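Local coordinates for protein secretin XcpQ (Pseudomonas aeruginosa, PDB 4E9J) that forms, as fifteen subunits, the outer-membrane channel through which the type II secretion system exports proteins such as elastase LasB, at residues A[29-34]-A[78-83]; A[129-134]-A[176-181]; A[168-173]-A[211-216]. One frame throughout, in Å; residues are numbered along the deposited sequence.

Contact 1 of 3, residues A[29-34]-A[78-83]; sequences ADIREF and STHGFT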
ATOM      1  N   ALA A  29      -8.398  -3.892 -26.993  1.00 41.96           N
ATOM      2  CA  ALA A  29      -7.310  -3.602 -27.907  1.00 41.45           C
ATOM      3  C   ALA A  29      -6.057  -4.347 -27.494  1.00 42.99           C
ATOM      4  O   ALA A  29      -5.857  -4.637 -26.316  1.00 43.51           O
ATOM      5  CB  ALA A  29      -7.040  -2.106 -27.932  1.00 42.25           C
ATOM      6  N   ASP A  30      -5.206  -4.625 -28.457  1.00 36.96           N
ATOM      7  CA  ASP A  30      -3.926  -5.252 -28.173  1.00 36.84           C
ATOM      8  C   ASP A  30      -3.141  -4.266 -27.297  1.00 38.09           C
ATOM      9  O   ASP A  30      -3.226  -3.050 -27.514  1.00 36.08           O
ATOM     10  CB  ASP A  30      -3.150  -5.525 -29.473  1.00 39.33           C
ATOM     11  CG  ASP A  30      -1.990  -6.475 -29.293  1.00 57.18           C
ATOM     12  OD1 ASP A  30      -1.088  -6.166 -28.484  1.00 59.04           O
ATOM     13  OD2 ASP A  30      -1.982  -7.531 -29.958  1.00 63.78           O
ATOM     14  N   ILE A  31      -2.418  -4.771 -26.295  1.00 33.13           N
ATOM     15  CA  ILE A  31      -1.613  -3.903 -25.427  1.00 31.60           C
ATOM     16  C   ILE A  31      -0.599  -3.108 -26.255  1.00 33.54           C
ATOM     17  O   ILE A  31      -0.282  -1.975 -25.908  1.00 31.79           O
ATOM     18  CB  ILE A  31      -0.949  -4.712 -24.280  1.00 34.35           C
ATOM     19  CG1 ILE A  31      -0.441  -3.763 -23.176  1.00 34.39           C
ATOM     20  CG2 ILE A  31       0.188  -5.615 -24.809  1.00 35.82           C
ATOM     21  CD1 ILE A  31      -0.004  -4.489 -21.924  1.00 39.19           C
ATOM     22  N   ARG A  32      -0.116  -3.686 -27.366  1.00 31.92           N
ATOM     23  CA  ARG A  32       0.819  -3.005 -28.262  1.00 33.41           C
ATOM     24  C   ARG A  32       0.219  -1.780 -28.964  1.00 39.25           C
ATOM     25  O   ARG A  32       0.952  -0.827 -29.230  1.00 38.49           O
ATOM     26  CB  ARG A  32       1.446  -3.998 -29.229  1.00 36.89           C
ATOM     27  CG  ARG A  32       2.347  -4.986 -28.476  1.00 47.96           C
ATOM     28  CD  ARG A  32       2.520  -6.285 -29.235  1.00 56.08           C
ATOM     29  NE  ARG A  32       3.437  -7.219 -28.583  1.00 61.14           N
ATOM     30  CZ  ARG A  32       4.761  -7.172 -28.638  1.00 68.95           C
ATOM     31  NH1 ARG A  32       5.373  -6.198 -29.300  1.00 54.39           N
ATOM     32  NH2 ARG A  32       5.487  -8.086 -28.008  1.00 55.43           N
ATOM     33  N   GLU A  33      -1.104  -1.779 -29.209  1.00 37.86           N
ATOM     34  CA  GLU A  33      -1.803  -0.619 -29.760  1.00 38.08           C
ATOM     35  C   GLU A  33      -1.864   0.457 -28.692  1.00 39.60           C
ATOM     36  O   GLU A  33      -1.560   1.617 -28.969  1.00 39.47           O
ATOM     37  CB  GLU A  33      -3.231  -0.980 -30.234  1.00 39.70           C
ATOM     38  CG  GLU A  33      -4.027   0.240 -30.675  1.00 56.30           C
ATOM     39  CD  GLU A  33      -5.295  -0.070 -31.449  1.00 96.52           C
ATOM     40  OE1 GLU A  33      -5.214  -0.893 -32.388  1.00112.89           O
ATOM     41  OE2 GLU A  33      -6.360   0.503 -31.127  1.00 88.56           O
ATOM     42  N   PHE A  34      -2.211   0.072 -27.460  1.00 34.81           N
ATOM     43  CA  PHE A  34      -2.241   1.040 -26.364  1.00 33.17           C
ATOM     44  C   PHE A  34      -0.868   1.707 -26.170  1.00 33.86           C
ATOM     45  O   PHE A  34      -0.811   2.919 -25.999  1.00 33.05           O
ATOM     46  CB  PHE A  34      -2.739   0.385 -25.076  1.00 34.36           C
ATOM     47  CG  PHE A  34      -2.693   1.314 -23.885  1.00 34.46           C
ATOM     48  CD1 PHE A  34      -3.559   2.400 -23.795  1.00 37.45           C
ATOM     49  CD2 PHE A  34      -1.743   1.141 -22.889  1.00 33.30           C
ATOM     50  CE1 PHE A  34      -3.497   3.276 -22.702  1.00 37.73           C
ATOM     51  CE2 PHE A  34      -1.668   2.021 -21.814  1.00 36.11           C
ATOM     52  CZ  PHE A  34      -2.555   3.073 -21.714  1.00 34.91           C
ATOM     53  N   SER A  78       1.607  -2.024 -15.221  1.00 34.90           N
ATOM     54  CA  SER A  78       1.609  -2.730 -13.944  1.00 34.73           C
ATOM     55  C   SER A  78       0.432  -3.696 -13.813  1.00 38.38           C
ATOM     56  O   SER A  78       0.649  -4.818 -13.359  1.00 37.78           O
ATOM     57  CB  SER A  78       1.624  -1.750 -12.774  1.00 39.79           C
ATOM     58  OG  SER A  78       1.501  -2.423 -11.533  1.00 57.70           O
ATOM     59  N   THR A  79      -0.777  -3.322 -14.299  1.00 34.20           N
ATOM     60  CA  THR A  79      -1.942  -4.225 -14.248  1.00 34.27           C
ATOM     61  C   THR A  79      -1.665  -5.551 -14.960  1.00 39.32           C
ATOM     62  O   THR A  79      -2.084  -6.585 -14.464  1.00 39.14           O
ATOM     63  CB  THR A  79      -3.214  -3.561 -14.834  1.00 39.97           C
ATOM     64  OG1 THR A  79      -3.637  -2.491 -13.970  1.00 39.54           O
ATOM     65  CG2 THR A  79      -4.403  -4.559 -15.031  1.00 33.75           C
ATOM     66  N   HIS A  80      -0.947  -5.521 -16.091  1.00 37.62           N
ATOM     67  CA  HIS A  80      -0.686  -6.705 -16.902  1.00 36.93           C
ATOM     68  C   HIS A  80       0.707  -7.316 -16.691  1.00 41.51           C
ATOM     69  O   HIS A  80       1.097  -8.199 -17.438  1.00 40.25           O
ATOM     70  CB  HIS A  80      -0.966  -6.362 -18.378  1.00 36.88           C
ATOM     71  CG  HIS A  80      -2.382  -5.952 -18.594  1.00 39.49           C
ATOM     72  ND1 HIS A  80      -3.293  -6.925 -18.949  1.00 41.76           N
ATOM     73  CD2 HIS A  80      -3.068  -4.818 -18.352  1.00 41.06           C
ATOM     74  CE1 HIS A  80      -4.477  -6.364 -18.941  1.00 41.16           C
ATOM     75  NE2 HIS A  80      -4.415  -5.120 -18.588  1.00 41.22           N
ATOM     76  N   GLY A  81       1.405  -6.896 -15.645  1.00 39.44           N
ATOM     77  CA  GLY A  81       2.699  -7.456 -15.277  1.00 38.18           C
ATOM     78  C   GLY A  81       3.882  -7.001 -16.084  1.00 39.79           C
ATOM     79  O   GLY A  81       4.828  -7.771 -16.246  1.00 38.25           O
ATOM     80  N   PHE A  82       3.877  -5.735 -16.542  1.00 34.94           N
ATOM     81  CA  PHE A  82       4.982  -5.154 -17.295  1.00 33.44           C
ATOM     82  C   PHE A  82       5.564  -3.948 -16.570  1.00 35.20           C
ATOM     83  O   PHE A  82       4.869  -3.320 -15.774  1.00 36.74           O
ATOM     84  CB  PHE A  82       4.528  -4.765 -18.715  1.00 34.96           C
ATOM     85  CG  PHE A  82       3.883  -5.923 -19.443  1.00 36.46           C
ATOM     86  CD1 PHE A  82       4.612  -7.055 -19.757  1.00 40.05           C
ATOM     87  CD2 PHE A  82       2.523  -5.922 -19.721  1.00 38.30           C
ATOM     88  CE1 PHE A  82       4.000  -8.165 -20.343  1.00 40.56           C
ATOM     89  CE2 PHE A  82       1.914  -7.025 -20.316  1.00 41.43           C
ATOM     90  CZ  PHE A  82       2.656  -8.144 -20.620  1.00 40.14           C
ATOM     91  N   THR A  83       6.799  -3.573 -16.919  1.00 28.27           N
ATOM     92  CA  THR A  83       7.490  -2.411 -16.392  1.00 29.18           C
ATOM     93  C   THR A  83       8.384  -1.787 -17.467  1.00 34.70           C
ATOM     94  O   THR A  83       8.791  -2.487 -18.397  1.00 35.89           O
ATOM     95  CB  THR A  83       8.273  -2.818 -15.109  1.00 40.60           C
ATOM     96  OG1 THR A  83       8.833  -1.662 -14.504  1.00 44.37           O
ATOM     97  CG2 THR A  83       9.350  -3.823 -15.373  1.00 41.58           C
TER

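Contact 2 of 3, residues A[129-134]-A[176-181]; sequences IPLIRP and HDYSVI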
ATOM      1  N   ILE A 129      -9.149   5.496  -0.575  1.00 28.38           N
ATOM      2  CA  ILE A 129      -8.302   4.328  -0.911  1.00 30.03           C
ATOM      3  C   ILE A 129      -8.387   3.173   0.125  1.00 34.69           C
ATOM      4  O   ILE A 129      -8.663   2.031  -0.264  1.00 33.40           O
ATOM      5  CB  ILE A 129      -6.818   4.765  -1.162  1.00 34.88           C
ATOM      6  CG1 ILE A 129      -6.648   5.663  -2.427  1.00 37.65           C
ATOM      7  CG2 ILE A 129      -5.869   3.542  -1.170  1.00 37.28           C
ATOM      8  CD1 ILE A 129      -6.206   5.012  -3.731  1.00 49.94           C
ATOM      9  N   PRO A 130      -8.160   3.404   1.444  1.00 32.04           N
ATOM     10  CA  PRO A 130      -8.267   2.263   2.387  1.00 30.85           C
ATOM     11  C   PRO A 130      -9.688   1.698   2.515  1.00 33.00           C
ATOM     12  O   PRO A 130      -9.859   0.544   2.916  1.00 30.71           O
ATOM     13  CB  PRO A 130      -7.718   2.803   3.715  1.00 32.49           C
ATOM     14  CG  PRO A 130      -7.369   4.253   3.480  1.00 38.08           C
ATOM     15  CD  PRO A 130      -7.848   4.673   2.132  1.00 33.92           C
ATOM     16  N   LEU A 131     -10.710   2.491   2.143  1.00 28.44           N
ATOM     17  CA  LEU A 131     -12.091   2.024   2.228  1.00 27.62           C
ATOM     18  C   LEU A 131     -12.503   1.201   0.994  1.00 32.91           C
ATOM     19  O   LEU A 131     -13.447   0.420   1.067  1.00 31.60           O
ATOM     20  CB  LEU A 131     -13.014   3.217   2.408  1.00 27.47           C
ATOM     21  CG  LEU A 131     -12.588   4.244   3.483  1.00 31.30           C
ATOM     22  CD1 LEU A 131     -13.603   5.340   3.578  1.00 31.57           C
ATOM     23  CD2 LEU A 131     -12.355   3.580   4.841  1.00 33.82           C
ATOM     24  N   ILE A 132     -11.810   1.371  -0.130  1.00 32.02           N
ATOM     25  CA  ILE A 132     -12.153   0.620  -1.336  1.00 32.72           C
ATOM     26  C   ILE A 132     -11.174  -0.519  -1.602  1.00 34.37           C
ATOM     27  O   ILE A 132     -11.521  -1.426  -2.344  1.00 32.98           O
ATOM     28  CB  ILE A 132     -12.366   1.541  -2.574  1.00 36.61           C
ATOM     29  CG1 ILE A 132     -11.120   2.361  -2.894  1.00 38.35           C
ATOM     30  CG2 ILE A 132     -13.598   2.462  -2.353  1.00 38.18           C
ATOM     31  CD1 ILE A 132     -11.120   2.933  -4.259  1.00 54.51           C
ATOM     32  N   ARG A 133      -9.975  -0.495  -1.010  1.00 33.95           N
ATOM     33  CA  ARG A 133      -9.017  -1.591  -1.197  1.00 35.03           C
ATOM     34  C   ARG A 133      -9.605  -2.989  -0.868  1.00 38.12           C
ATOM     35  O   ARG A 133      -9.392  -3.888  -1.687  1.00 37.29           O
ATOM     36  CB  ARG A 133      -7.686  -1.365  -0.463  1.00 36.49           C
ATOM     37  CG  ARG A 133      -6.513  -1.975  -1.225  1.00 50.76           C
ATOM     38  CD  ARG A 133      -5.193  -1.810  -0.510  1.00 55.98           C
ATOM     39  NE  ARG A 133      -4.656  -0.450  -0.567  1.00 60.11           N
ATOM     40  CZ  ARG A 133      -4.035   0.098  -1.612  1.00 76.04           C
ATOM     41  NH1 ARG A 133      -3.890  -0.582  -2.747  1.00 62.71           N
ATOM     42  NH2 ARG A 133      -3.570   1.340  -1.536  1.00 67.69           N
ATOM     43  N   PRO A 134     -10.465  -3.210   0.162  1.00 35.38           N
ATOM     44  CA  PRO A 134     -11.030  -4.572   0.334  1.00 35.12           C
ATOM     45  C   PRO A 134     -11.813  -5.096  -0.869  1.00 40.45           C
ATOM     46  O   PRO A 134     -12.085  -6.298  -0.956  1.00 38.91           O
ATOM     47  CB  PRO A 134     -11.964  -4.446   1.553  1.00 36.62           C
ATOM     48  CG  PRO A 134     -11.725  -3.147   2.143  1.00 40.73           C
ATOM     49  CD  PRO A 134     -10.917  -2.294   1.239  1.00 36.61           C
ATOM     50  N   HIS A 176     -14.112  10.403   6.727  1.00 30.02           N
ATOM     51  CA  HIS A 176     -13.625   9.089   6.321  1.00 28.78           C
ATOM     52  C   HIS A 176     -12.687   8.500   7.346  1.00 27.11           C
ATOM     53  O   HIS A 176     -11.818   7.702   7.017  1.00 22.51           O
ATOM     54  CB  HIS A 176     -13.022   9.165   4.925  1.00 30.55           C
ATOM     55  CG  HIS A 176     -14.081   9.460   3.917  1.00 34.45           C
ATOM     56  ND1 HIS A 176     -14.149  10.684   3.277  1.00 36.58           N
ATOM     57  CD2 HIS A 176     -15.175   8.736   3.594  1.00 37.01           C
ATOM     58  CE1 HIS A 176     -15.248  10.647   2.541  1.00 36.46           C
ATOM     59  NE2 HIS A 176     -15.886   9.484   2.681  1.00 37.16           N
ATOM     60  N   ASP A 177     -12.901   8.869   8.618  1.00 22.70           N
ATOM     61  CA  ASP A 177     -12.142   8.314   9.752  1.00 21.56           C
ATOM     62  C   ASP A 177     -12.721   6.931   9.965  1.00 23.58           C
ATOM     63  O   ASP A 177     -13.894   6.716   9.672  1.00 22.69           O
ATOM     64  CB  ASP A 177     -12.327   9.165  11.023  1.00 21.91           C
ATOM     65  CG  ASP A 177     -11.616  10.511  10.966  1.00 29.08           C
ATOM     66  OD1 ASP A 177     -10.826  10.733  10.011  1.00 26.83           O
ATOM     67  OD2 ASP A 177     -11.766  11.304  11.918  1.00 29.43           O
ATOM     68  N   TYR A 178     -11.955   6.006  10.474  1.00 18.98           N
ATOM     69  CA  TYR A 178     -12.487   4.657  10.617  1.00 18.23           C
ATOM     70  C   TYR A 178     -11.802   3.893  11.717  1.00 21.40           C
ATOM     71  O   TYR A 178     -10.740   4.329  12.166  1.00 18.21           O
ATOM     72  CB  TYR A 178     -12.354   3.910   9.270  1.00 17.32           C
ATOM     73  CG  TYR A 178     -10.936   3.786   8.740  1.00 15.51           C
ATOM     74  CD1 TYR A 178     -10.401   4.749   7.915  1.00 18.71           C
ATOM     75  CD2 TYR A 178     -10.164   2.665   9.010  1.00 14.73           C
ATOM     76  CE1 TYR A 178      -9.144   4.602   7.344  1.00 19.97           C
ATOM     77  CE2 TYR A 178      -8.892   2.514   8.462  1.00 16.07           C
ATOM     78  CZ  TYR A 178      -8.406   3.466   7.586  1.00 20.59           C
ATOM     79  OH  TYR A 178      -7.167   3.372   7.004  1.00 22.57           O
ATOM     80  N   SER A 179     -12.483   2.816  12.222  1.00 20.22           N
ATOM     81  CA  SER A 179     -11.961   1.845  13.185  1.00 20.80           C
ATOM     82  C   SER A 179     -11.917   0.477  12.520  1.00 26.71           C
ATOM     83  O   SER A 179     -12.796   0.150  11.719  1.00 26.99           O
ATOM     84  CB  SER A 179     -12.811   1.767  14.443  1.00 23.05           C
ATOM     85  OG  SER A 179     -12.557   2.923  15.210  1.00 30.08           O
ATOM     86  N   VAL A 180     -10.891  -0.300  12.839  1.00 24.20           N
ATOM     87  CA  VAL A 180     -10.684  -1.645  12.318  1.00 23.69           C
ATOM     88  C   VAL A 180     -10.782  -2.679  13.445  1.00 26.22           C
ATOM     89  O   VAL A 180     -10.151  -2.505  14.490  1.00 21.99           O
ATOM     90  CB  VAL A 180      -9.328  -1.709  11.608  1.00 28.17           C
ATOM     91  CG1 VAL A 180      -8.983  -3.140  11.230  1.00 28.46           C
ATOM     92  CG2 VAL A 180      -9.320  -0.786  10.399  1.00 27.94           C
ATOM     93  N   ILE A 181     -11.578  -3.756  13.215  1.00 22.40           N
ATOM     94  CA  ILE A 181     -11.754  -4.872  14.146  1.00 22.51           C
ATOM     95  C   ILE A 181     -11.393  -6.164  13.456  1.00 25.04           C
ATOM     96  O   ILE A 181     -12.077  -6.552  12.520  1.00 23.85           O
ATOM     97  CB  ILE A 181     -13.168  -4.972  14.703  1.00 27.06           C
ATOM     98  CG1 ILE A 181     -13.574  -3.694  15.377  1.00 29.86           C
ATOM     99  CG2 ILE A 181     -13.289  -6.177  15.688  1.00 27.96           C
ATOM    100  CD1 ILE A 181     -15.015  -3.637  15.635  1.00 46.88           C
TER

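Contact 3 of 3, residues A[168-173]-A[211-216]; sequences RQLDQK and QVIADA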
ATOM      1  N   ARG A 168     -19.210   6.567  -5.146  1.00 33.97           N
ATOM      2  CA  ARG A 168     -20.236   7.618  -5.168  1.00 35.99           C
ATOM      3  C   ARG A 168     -20.939   7.763  -3.818  1.00 42.34           C
ATOM      4  O   ARG A 168     -21.262   8.878  -3.415  1.00 43.68           O
ATOM      5  CB  ARG A 168     -21.287   7.368  -6.267  1.00 39.23           C
ATOM      6  N   GLN A 169     -21.192   6.653  -3.135  1.00 38.42           N
ATOM      7  CA  GLN A 169     -21.862   6.717  -1.835  1.00 38.43           C
ATOM      8  C   GLN A 169     -20.895   7.210  -0.760  1.00 38.42           C
ATOM      9  O   GLN A 169     -21.278   8.043   0.059  1.00 35.91           O
ATOM     10  CB  GLN A 169     -22.451   5.348  -1.447  1.00 40.24           C
ATOM     11  N   LEU A 170     -19.642   6.687  -0.752  1.00 34.32           N
ATOM     12  CA  LEU A 170     -18.633   7.097   0.245  1.00 33.42           C
ATOM     13  C   LEU A 170     -18.285   8.568   0.086  1.00 38.02           C
ATOM     14  O   LEU A 170     -18.123   9.268   1.087  1.00 36.87           O
ATOM     15  CB  LEU A 170     -17.339   6.292   0.151  1.00 32.77           C
ATOM     16  CG  LEU A 170     -17.369   4.869   0.597  1.00 36.28           C
ATOM     17  CD1 LEU A 170     -16.073   4.149   0.162  1.00 34.61           C
ATOM     18  CD2 LEU A 170     -17.607   4.778   2.063  1.00 37.87           C
ATOM     19  N   ASP A 171     -18.173   9.037  -1.165  1.00 35.46           N
ATOM     20  CA  ASP A 171     -17.856  10.443  -1.476  1.00 34.12           C
ATOM     21  C   ASP A 171     -18.853  11.475  -0.912  1.00 37.21           C
ATOM     22  O   ASP A 171     -18.472  12.629  -0.695  1.00 35.13           O
ATOM     23  CB  ASP A 171     -17.744  10.637  -2.995  1.00 34.29           C
ATOM     24  CG  ASP A 171     -17.139  11.958  -3.374  1.00 36.88           C
ATOM     25  OD1 ASP A 171     -16.129  12.335  -2.765  1.00 35.72           O
ATOM     26  OD2 ASP A 171     -17.697  12.636  -4.269  1.00 38.86           O
ATOM     27  N   GLN A 172     -20.107  11.070  -0.673  1.00 34.98           N
ATOM     28  CA  GLN A 172     -21.124  11.960  -0.097  1.00 36.61           C
ATOM     29  C   GLN A 172     -20.953  12.128   1.414  1.00 41.47           C
ATOM     30  O   GLN A 172     -21.519  13.059   1.973  1.00 42.98           O
ATOM     31  CB  GLN A 172     -22.558  11.453  -0.406  1.00 38.17           C
ATOM     32  N   LYS A 173     -20.201  11.231   2.080  1.00 38.29           N
ATOM     33  CA  LYS A 173     -19.961  11.296   3.531  1.00 37.40           C
ATOM     34  C   LYS A 173     -18.957  12.404   3.860  1.00 41.02           C
ATOM     35  O   LYS A 173     -18.029  12.641   3.084  1.00 41.27           O
ATOM     36  CB  LYS A 173     -19.453   9.938   4.047  1.00 39.72           C
ATOM     37  N   GLN A 211     -21.449   2.971   9.586  1.00 30.26           N
ATOM     38  CA  GLN A 211     -21.491   2.072   8.419  1.00 29.63           C
ATOM     39  C   GLN A 211     -20.379   1.029   8.577  1.00 32.33           C
ATOM     40  O   GLN A 211     -19.407   1.322   9.273  1.00 29.85           O
ATOM     41  CB  GLN A 211     -21.326   2.923   7.147  1.00 30.51           C
ATOM     42  CG  GLN A 211     -21.012   2.162   5.851  1.00 41.48           C
ATOM     43  CD  GLN A 211     -20.835   3.085   4.666  1.00 59.17           C
ATOM     44  OE1 GLN A 211     -21.155   4.273   4.705  1.00 55.34           O
ATOM     45  NE2 GLN A 211     -20.331   2.555   3.569  1.00 57.35           N
ATOM     46  N   VAL A 212     -20.553  -0.183   7.989  1.00 29.28           N
ATOM     47  CA  VAL A 212     -19.601  -1.316   8.067  1.00 28.99           C
ATOM     48  C   VAL A 212     -19.108  -1.629   6.687  1.00 29.81           C
ATOM     49  O   VAL A 212     -19.940  -1.682   5.793  1.00 30.82           O
ATOM     50  CB  VAL A 212     -20.275  -2.631   8.596  1.00 35.30           C
ATOM     51  CG1 VAL A 212     -19.237  -3.733   8.814  1.00 35.77           C
ATOM     52  CG2 VAL A 212     -21.051  -2.425   9.870  1.00 36.49           C
ATOM     53  N   ILE A 213     -17.803  -1.936   6.515  1.00 25.61           N
ATOM     54  CA  ILE A 213     -17.225  -2.466   5.285  1.00 24.81           C
ATOM     55  C   ILE A 213     -16.542  -3.778   5.716  1.00 29.20           C
ATOM     56  O   ILE A 213     -15.651  -3.763   6.579  1.00 26.73           O
ATOM     57  CB  ILE A 213     -16.222  -1.518   4.585  1.00 27.69           C
ATOM     58  CG1 ILE A 213     -16.987  -0.304   3.966  1.00 29.63           C
ATOM     59  CG2 ILE A 213     -15.411  -2.268   3.520  1.00 27.42           C
ATOM     60  CD1 ILE A 213     -16.112   0.837   3.456  1.00 32.39           C
ATOM     61  N   ALA A 214     -16.964  -4.884   5.092  1.00 25.38           N
ATOM     62  CA  ALA A 214     -16.386  -6.189   5.342  1.00 24.46           C
ATOM     63  C   ALA A 214     -15.038  -6.278   4.598  1.00 27.62           C
ATOM     64  O   ALA A 214     -14.948  -5.806   3.482  1.00 29.03           O
ATOM     65  CB  ALA A 214     -17.349  -7.252   4.836  1.00 24.55           C
ATOM     66  N   ASP A 215     -13.998  -6.834   5.201  1.00 26.29           N
ATOM     67  CA  ASP A 215     -12.710  -7.067   4.532  1.00 25.74           C
ATOM     68  C   ASP A 215     -12.386  -8.511   4.783  1.00 26.82           C
ATOM     69  O   ASP A 215     -11.730  -8.869   5.764  1.00 22.44           O
ATOM     70  CB  ASP A 215     -11.629  -6.103   5.025  1.00 27.23           C
ATOM     71  CG  ASP A 215     -10.252  -6.279   4.409  1.00 42.14           C
ATOM     72  OD1 ASP A 215     -10.122  -7.077   3.457  1.00 41.10           O
ATOM     73  OD2 ASP A 215      -9.323  -5.554   4.822  1.00 46.93           O
ATOM     74  N   ALA A 216     -12.907  -9.341   3.912  1.00 26.84           N
ATOM     75  CA  ALA A 216     -12.789 -10.758   4.061  1.00 26.74           C
ATOM     76  C   ALA A 216     -11.372 -11.254   4.046  1.00 28.34           C
ATOM     77  O   ALA A 216     -11.038 -12.071   4.902  1.00 26.02           O
ATOM     78  CB  ALA A 216     -13.630 -11.466   3.001  1.00 27.65           C
TER

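Contact 1 of 3, residues A[29-34]-A[78-83]
The apolar part of this contact is a single methyl group, CD1 of I31, set against the F82 ring and CB of H80, in the turn leading from helix 66-79 into strand 82-86. It lies 3.6 Å from CE2 of F82 and about equally far from CD2, so it meets the CD2-CE2 bond of the ring obliquely. The same methyl comes within 4.1 Å of CB of H80. I31 reaches this far because its chain is stretched out: CG1 is anti to the backbone N (chi1 -164°) and CD1 continues the line. V52, V56 and M77 also pack on I31, which makes a long, branched aliphatic residue apt for this buried position.

The polar bonds stay within each segment and shape the two turns. D30 is the N-cap of helix 31-42; its OD1 accepts from R32 N at 2.9 Å, on the anti side of the carboxylate, while D30 O receives both E33 N and F34 N. A short side chain with an acceptor suits that position, where the first amides of a helix lack partners. On the other side, G81 takes positive phi as the C-prime residue of a Schellman motif, with G81 N bonded to S78 O at 3.2 Å. Glycine adopts such a backbone without strain, and the reversal carries the chain into strand 82-86. There O of H80 sits 3.2 Å above the F82 ring plane, toward its rim.

Between these segments the start of helix 31-42 meets the turn and strand that follow helix 66-79 through dispersion and hydrophobic burial, a contact that is governed by shape and lacks the directionality of polar bonds.

Contact 2 of 3, residues A[129-134]-A[176-181]
L131 sets its CD2 methyl obliquely against the ring of Y178, 4.3 Å from the ring centroid and 29° off the normal, an off-centre CH-pi contact. The closest ring atom is CD1, at 3.8 Å from CD2 of L131. The leucine forks here: its other methyl, CD1, turns to H176 and stops 3.7 Å from CD2 of the imidazole, the two side chains crossing at about a right angle. A branched aliphatic end can serve two aromatic partners at once, and I213 and L224 of the neighbouring strands also pack on this buried leucine.

P130 meets the far end of the tyrosine. Its CB lies 3.4 Å from OH of Y178 and 4.0 Å from CZ, so the pyrrolidine ring rests against the phenol end. Proline has no amide hydrogen to give the preceding turn, and the helix is kinked here, the N of 130 and of 131 both lacking that bond. Y178 holds CG between its backbone N and carbonyl carbon (chi1 59°), which brings the ring back toward the helix, with O of H176 at its edge. The hydroxyl has a weak hydrogen bond to R220 of the second subunit, whereas NE2 of H176 binds L170 O in the same chain. An aromatic residue with a polar tip suits a place that is apolar along its ring and borders another chain at its end.

Helix 125-132 of N1 thus packs on H176 and on the N2 strand after it, 178-182, whose residues 178-180 pair antiparallel with the second subunit of the crystallographic homodimer. That strand is outermost in a three-stranded antiparallel sheet, which with helices 188-201 and 227-240 is consistent with the KH-like fold of secretin N1 and N2 domains.

Contact 3 of 3, residues A[168-173]-A[211-216]
L170 has CG anti to its carbonyl carbon (chi1 -71°) and an extended second torsion, while Q211 places CG anti to its backbone N (chi1 166°) and runs straight on to its amide; between them these shapes bring a leucine methyl of helix 157-171 up to a glutamine amide of strand 211-215. The methyl CD2 of L170 comes 3.8 Å from NE2 of Q211, and the two side chains cross at roughly a right angle. This is a van der Waals approach, since a methyl offers no acceptor to the amide. Glutamine fits here because its long chain carries the amide to the leucine methyl at the exposed border of the contact.

The same methyl also approaches I213, whose CD1 is 4.4 Å from CD2 of L170, a loose apolar approach. Q211 and I213, two residues apart on a beta strand, project from the same side of the sheet, and both their side chains start toward the helix. L128, L131 and I132 of helix 125-132 pack on L170 as well, so the leucine belongs to the apolar core of N1 and lends one methyl to the domain boundary.

Here the last helix of N1 abuts the antiparallel three-stranded sheet of N2 on its edge strand 211-215. On the opposite side of that strand V212 and A214 face helix 188-201, one of the two N2 helices. The backbone after L170 is tied as well: L170 O accepts from K173 N at 3.0 Å. Nearby, D171 uses both carboxylate oxygens to accept from S123 N and Q122 N, which fastens this part of the chain to the loop before helix 125-132.

Overall arrangement
In this periplasmic N0-N1-N2 portion of the secretin, contact 1 lies within N0, whereas contacts 2 and 3 both bridge N1 and N2, their segments alternating along the chain. The centre of contact 1 is 30 Å from that of contact 2 and 31 Å from that of contact 3, across the centre of the chain. Contacts 2 and 3 have centres 8 Å apart and form one interface: H176 NE2 meets L170 O at 2.8 Å, a probable hydrogen bond, and L131 O packs on CD1 of I213. Two N1 helices thus press on one N2 sheet at strands 178-182 and 211-215. The first also pairs with the second subunit, tying the domain boundary to the dimer.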